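16S rRNA (guanine(1405)-N(7))-methyltransferase (Klebsiella pneumoniae, PDB 6PI9) probably methylates N7 of guanosine 1405 in 16S rRNA, using S-adenosyl-L-methionine as donor, and so confers resistance to various aminoglycosides. Local coordinates at residues D21-T26 with I142-R148; V30-L34 with A47-L52. One frame throughout, in Å; residues are numbered along the deposited sequence.

Interactions 1 and 2 share helix 24-34: the residues leading into it, with Thr26 of its first turn, meet the turn after strand 137-141 in interaction 1, and its last turn packs on helix 41-57 in interaction 2, nested within the loop that interaction 1 closes. The two centres are about 15 Å apart. Interaction 1 joins the N-terminal helical region to the turn and helix that follow strand 137-141 of the Rossmann-like sheet, beside the bound SAH, with Ile142 CG1 3.6 Å from SAH O2'. Interaction 2 lies farther out, yet the side chain of His51 is still about 7 Å from SAH and about 4 Å from that of Gln192, which binds S-adenosyl-L-homocysteine.

Interaction 1: D21-T26 with I142-R148; sequences DVCPET and IHLGCVR. With SAH (S-adenosyl-L-homocysteine), chain B.
Residues 21-23, the lead-in (psi 7° at Asp21, 140° at Val22, 120° at Cys23) to helix 24-34 with Cys23 as N-cap, meet the turn between strand 137-141 and helix 144-157. Asp21 faces Leu144, Val22 faces His143 and Cys23 faces Ile142 (CA-CA 5.1, 4.8 and 5.2 Å), a single beta bridge centred on Val22 and His143. Ile142 accepts a hydrogen bond at O from Cys23 N (2.8 Å). Its side chain (chi1 p, chi2 t) brings CG2 to 3.5 Å from Thr26 OG1, whose hydrogen-bond partner is Asp167, and CG1 to 3.6 Å from O2' of SAH. His143 N-caps its helix: chi1 t brings ND1 to 3.0 Å from Gly145 N, a weak capping bond, while CE1 lies 3.8 Å from Asp21 CB. Leu144 N donates to Asp21 O (2.6 Å), and its CD2 touches Cys23 SG (3.4 Å). One turn on, Arg148 NH1 forms a salt bridge with Asp21 OD1 (2.8 Å). The site follows the second strand of a class I methyltransferase fold, where Asp141 holds SAH. Two backbone hydrogen bonds and one charge pair thus tie the lead-in of helix 24-34 to helix 144-157 and the turn before it, beside SAH.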
# COMPACT_ATOMS: atom_id res chain seq x y z
N ASP A 21 11.58 9.05 11.24
CA ASP A 21 12.34 7.82 11.41
C ASP A 21 12.85 7.24 10.08
O ASP A 21 13.43 6.15 10.08
CB ASP A 21 11.47 6.79 12.16
CG ASP A 21 11.32 7.13 13.67
OD1 ASP A 21 12.30 7.57 14.30
OD2 ASP A 21 10.21 6.96 14.25
N VAL A 22 12.70 7.96 8.97
CA VAL A 22 13.34 7.57 7.71
C VAL A 22 14.76 8.13 7.65
O VAL A 22 15.01 9.26 8.08
CB VAL A 22 12.52 8.06 6.51
CG1 VAL A 22 13.22 7.66 5.20
CG2 VAL A 22 11.08 7.47 6.56
N CYS A 23 15.69 7.33 7.13
CA CYS A 23 17.06 7.77 6.89
C CYS A 23 17.08 9.12 6.18
O CYS A 23 16.54 9.24 5.08
CB CYS A 23 17.78 6.74 6.04
SG CYS A 23 18.40 5.41 7.02
N PRO A 24 17.68 10.18 6.78
CA PRO A 24 17.63 11.50 6.11
C PRO A 24 18.25 11.51 4.72
O PRO A 24 17.77 12.23 3.83
CB PRO A 24 18.44 12.43 7.04
CG PRO A 24 18.41 11.78 8.41
CD PRO A 24 18.25 10.24 8.13
N GLU A 25 19.37 10.78 4.53
CA GLU A 25 19.97 10.72 3.20
C GLU A 25 19.00 10.15 2.17
O GLU A 25 19.04 10.55 1.01
CB GLU A 25 21.28 9.90 3.22
CG GLU A 25 22.17 10.19 1.98
CD GLU A 25 22.31 11.71 1.62
OE1 GLU A 25 22.73 12.54 2.50
OE2 GLU A 25 21.96 12.07 0.43
N THR A 26 18.12 9.22 2.58
CA THR A 26 17.12 8.70 1.65
C THR A 26 16.07 9.75 1.30
O THR A 26 15.70 9.91 0.11
CB THR A 26 16.48 7.47 2.28
OG1 THR A 26 17.55 6.51 2.45
CG2 THR A 26 15.37 6.90 1.41
N ILE A 142 15.84 1.34 5.63
CA ILE A 142 15.91 2.81 5.70
C ILE A 142 15.06 3.36 6.82
O ILE A 142 15.13 4.56 7.13
CB ILE A 142 15.42 3.44 4.40
CG1 ILE A 142 14.09 2.84 4.00
CG2 ILE A 142 16.46 3.35 3.34
CD1 ILE A 142 13.49 3.74 2.84
N HIS A 143 14.18 2.52 7.37
CA HIS A 143 13.27 2.86 8.46
C HIS A 143 14.00 2.66 9.78
O HIS A 143 14.12 1.54 10.28
CB HIS A 143 12.01 2.00 8.38
CG HIS A 143 10.87 2.59 9.14
ND1 HIS A 143 11.01 3.06 10.43
CD2 HIS A 143 9.59 2.84 8.78
CE1 HIS A 143 9.86 3.58 10.84
NE2 HIS A 143 8.98 3.44 9.86
N LEU A 144 14.51 3.76 10.33
CA LEU A 144 15.24 3.68 11.59
C LEU A 144 14.34 3.32 12.76
O LEU A 144 14.83 2.91 13.82
CB LEU A 144 15.93 5.02 11.86
CG LEU A 144 16.72 5.55 10.67
CD1 LEU A 144 17.38 6.83 11.09
CD2 LEU A 144 17.78 4.54 10.29
N GLY A 145 13.02 3.46 12.62
CA GLY A 145 12.16 2.95 13.68
C GLY A 145 12.20 1.43 13.74
O GLY A 145 12.32 0.84 14.82
N CYS A 146 12.10 0.78 12.58
CA CYS A 146 12.29 -0.66 12.50
C CYS A 146 13.64 -1.08 13.08
O CYS A 146 13.73 -1.98 13.92
CB CYS A 146 12.16 -1.10 11.06
SG CYS A 146 10.42 -1.05 10.56
N VAL A 147 14.70 -0.43 12.61
CA VAL A 147 16.04 -0.75 13.07
C VAL A 147 16.10 -0.68 14.59
O VAL A 147 16.64 -1.57 15.25
CB VAL A 147 17.07 0.20 12.42
CG1 VAL A 147 18.43 0.05 13.09
CG2 VAL A 147 17.17 -0.10 10.97
N ARG A 148 15.54 0.39 15.16
CA ARG A 148 15.67 0.57 16.61
C ARG A 148 14.95 -0.53 17.37
O ARG A 148 15.47 -1.04 18.38
CB ARG A 148 15.11 1.92 17.02
CG ARG A 148 16.10 3.05 16.89
CD ARG A 148 15.41 4.37 16.59
NE ARG A 148 16.37 5.33 16.08
CZ ARG A 148 16.06 6.36 15.30
NH1 ARG A 148 14.79 6.53 14.92
NH2 ARG A 148 17.01 7.20 14.89
N SAH B . 11.17 -7.71 4.20
CA SAH B . 10.20 -7.27 5.23
CB SAH B . 9.63 -5.91 4.88
CG SAH B . 9.00 -5.74 3.46
SD SAH B . 8.11 -4.13 3.32
C SAH B . 9.06 -8.29 5.38
O SAH B . 8.82 -9.02 4.39
OXT SAH B . 8.37 -8.36 6.41
C5' SAH B . 9.36 -3.22 2.32
C4' SAH B . 10.53 -2.64 3.16
O4' SAH B . 11.56 -2.13 2.29
C3' SAH B . 10.20 -1.51 4.18
O3' SAH B . 10.63 -1.88 5.51
C2' SAH B . 11.01 -0.30 3.70
O2' SAH B . 11.52 0.42 4.83
C1' SAH B . 12.15 -1.01 2.96
N9 SAH B . 12.75 -0.23 1.89
C8 SAH B . 12.10 0.37 0.84
N7 SAH B . 13.05 0.88 0.01
C5 SAH B . 14.28 0.65 0.57
C6 SAH B . 15.57 0.98 0.21
N6 SAH B . 15.85 1.72 -0.84
N1 SAH B . 16.61 0.49 0.99
C2 SAH B . 16.37 -0.20 2.13
N3 SAH B . 15.09 -0.53 2.52
C4 SAH B . 14.09 -0.09 1.71

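Interaction 2: V30-L34 with A47-L52; sequences VFMEL and AARTHL
Two alpha-helical segments, 30-34 at the end of helix 24-34 and 47-52 within helix 41-57, cross with 130° between their N-to-C directions and an axial approach of 9.2 Å. Phe31 and Ala48 have the nearest CA atoms (5.4 Å); the small Ala48 lets the backbones come this close. Packing is almost wholly apolar, with no direct hydrogen bond between the segments. Val30 (chi1 t) points at the partner helix and spreads over three residues: CG1 lies 4.1 Å from Ala48 CB and 4.0 Å from Leu52 CG, and also makes a CH-pi contact over the face of the His51 imidazole, 3.7 Å from its centroid and 17° off the normal, while CG2 reaches His51 CE1 at 3.5 Å. His51 presents that face with chi1 t and chi2 -54°. One turn after Val30, Leu34 (chi1 m, chi2 t) lays CD1 4.0 Å from both Ala47 CB and Ala48 CB and 3.6 Å from Ala48 CA. Phe31 (chi1 t, chi2 81°) turns sideways, its ring edge toward Ala48, with CD1 4.2 Å from Ala48 CB. At the polar margin, a water lies 2.6 Å from Glu33 OE1, to which it donates, and 3.3 Å from His51 NE2, bridging the helices. Thr50 is hydrogen-bonded to Arg94 of the second subunit and His51 weakly to Leu218 of that subunit. The two helices, joined through the short segment 35-40, cross steeply within the N-terminal helical region. Helix 4-14 completes the cluster, covering Phe31 with Ala9, Leu10 and Leu13 and also touching Ala48.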
# COMPACT_ATOMS: atom_id res chain seq x y z
N VAL A 30 15.55 11.04 -2.58
CA VAL A 30 14.26 10.99 -3.28
C VAL A 30 13.85 12.38 -3.72
O VAL A 30 13.39 12.61 -4.86
CB VAL A 30 13.21 10.34 -2.35
CG1 VAL A 30 11.76 10.57 -2.82
CG2 VAL A 30 13.49 8.84 -2.25
N PHE A 31 14.01 13.35 -2.83
CA PHE A 31 13.57 14.69 -3.21
C PHE A 31 14.42 15.23 -4.37
O PHE A 31 13.90 15.89 -5.29
CB PHE A 31 13.62 15.59 -1.98
CG PHE A 31 13.25 17.04 -2.26
CD1 PHE A 31 11.92 17.45 -2.35
CD2 PHE A 31 14.25 17.97 -2.48
CE1 PHE A 31 11.60 18.77 -2.62
CE2 PHE A 31 13.94 19.28 -2.77
CZ PHE A 31 12.62 19.69 -2.82
N MET A 32 15.74 15.03 -4.31
CA MET A 32 16.58 15.58 -5.39
C MET A 32 16.35 14.87 -6.73
O MET A 32 16.53 15.49 -7.80
CB MET A 32 18.06 15.47 -5.00
CG MET A 32 18.45 16.34 -3.82
SD MET A 32 18.00 18.07 -3.94
CE MET A 32 19.06 18.61 -5.29
N GLU A 33 15.96 13.59 -6.72
CA GLU A 33 15.58 12.93 -7.96
C GLU A 33 14.32 13.55 -8.56
O GLU A 33 14.18 13.65 -9.79
CB GLU A 33 15.37 11.44 -7.71
CG GLU A 33 16.64 10.70 -7.45
CD GLU A 33 16.41 9.23 -7.08
OE1 GLU A 33 15.24 8.79 -7.12
OE2 GLU A 33 17.40 8.53 -6.72
N LEU A 34 13.41 14.04 -7.71
CA LEU A 34 12.14 14.56 -8.21
C LEU A 34 12.19 16.05 -8.50
O LEU A 34 11.44 16.56 -9.37
CB LEU A 34 11.02 14.28 -7.19
CG LEU A 34 10.76 12.77 -7.05
CD1 LEU A 34 9.94 12.47 -5.79
CD2 LEU A 34 10.04 12.25 -8.29
N ALA A 47 5.35 15.23 -4.25
CA ALA A 47 5.74 13.99 -4.96
C ALA A 47 6.68 13.15 -4.12
O ALA A 47 6.62 11.91 -4.13
CB ALA A 47 6.38 14.32 -6.31
N ALA A 48 7.56 13.79 -3.37
CA ALA A 48 8.52 13.03 -2.56
C ALA A 48 7.81 12.39 -1.39
O ALA A 48 8.13 11.26 -1.00
CB ALA A 48 9.63 13.95 -2.05
N ARG A 49 6.87 13.11 -0.79
CA ARG A 49 6.09 12.52 0.28
C ARG A 49 5.36 11.28 -0.22
O ARG A 49 5.36 10.23 0.43
CB ARG A 49 5.12 13.58 0.84
CG ARG A 49 4.43 13.13 2.08
CD ARG A 49 4.00 14.32 2.92
NE ARG A 49 3.71 15.53 2.14
CZ ARG A 49 4.31 16.71 2.32
NH1 ARG A 49 5.25 16.86 3.26
NH2 ARG A 49 3.95 17.76 1.56
N THR A 50 4.73 11.38 -1.40
CA THR A 50 4.04 10.20 -1.93
C THR A 50 5.00 9.04 -2.16
O THR A 50 4.72 7.91 -1.75
CB THR A 50 3.32 10.57 -3.22
OG1 THR A 50 2.30 11.50 -2.89
CG2 THR A 50 2.63 9.32 -3.76
N HIS A 51 6.13 9.30 -2.83
CA HIS A 51 7.18 8.30 -3.07
C HIS A 51 7.62 7.64 -1.77
O HIS A 51 7.65 6.40 -1.64
CB HIS A 51 8.37 8.99 -3.77
CG HIS A 51 9.54 8.09 -4.14
ND1 HIS A 51 10.19 7.28 -3.23
CD2 HIS A 51 10.24 7.99 -5.30
CE1 HIS A 51 11.19 6.67 -3.82
NE2 HIS A 51 11.26 7.09 -5.08
N LEU A 52 7.95 8.46 -0.77
CA LEU A 52 8.45 7.94 0.50
C LEU A 52 7.39 7.12 1.21
O LEU A 52 7.71 6.08 1.81
CB LEU A 52 8.98 9.09 1.37
CG LEU A 52 10.28 9.63 0.78
CD1 LEU A 52 10.61 11.07 1.26
CD2 LEU A 52 11.41 8.65 1.21
O HOH W 1 14.19 6.54 -6.38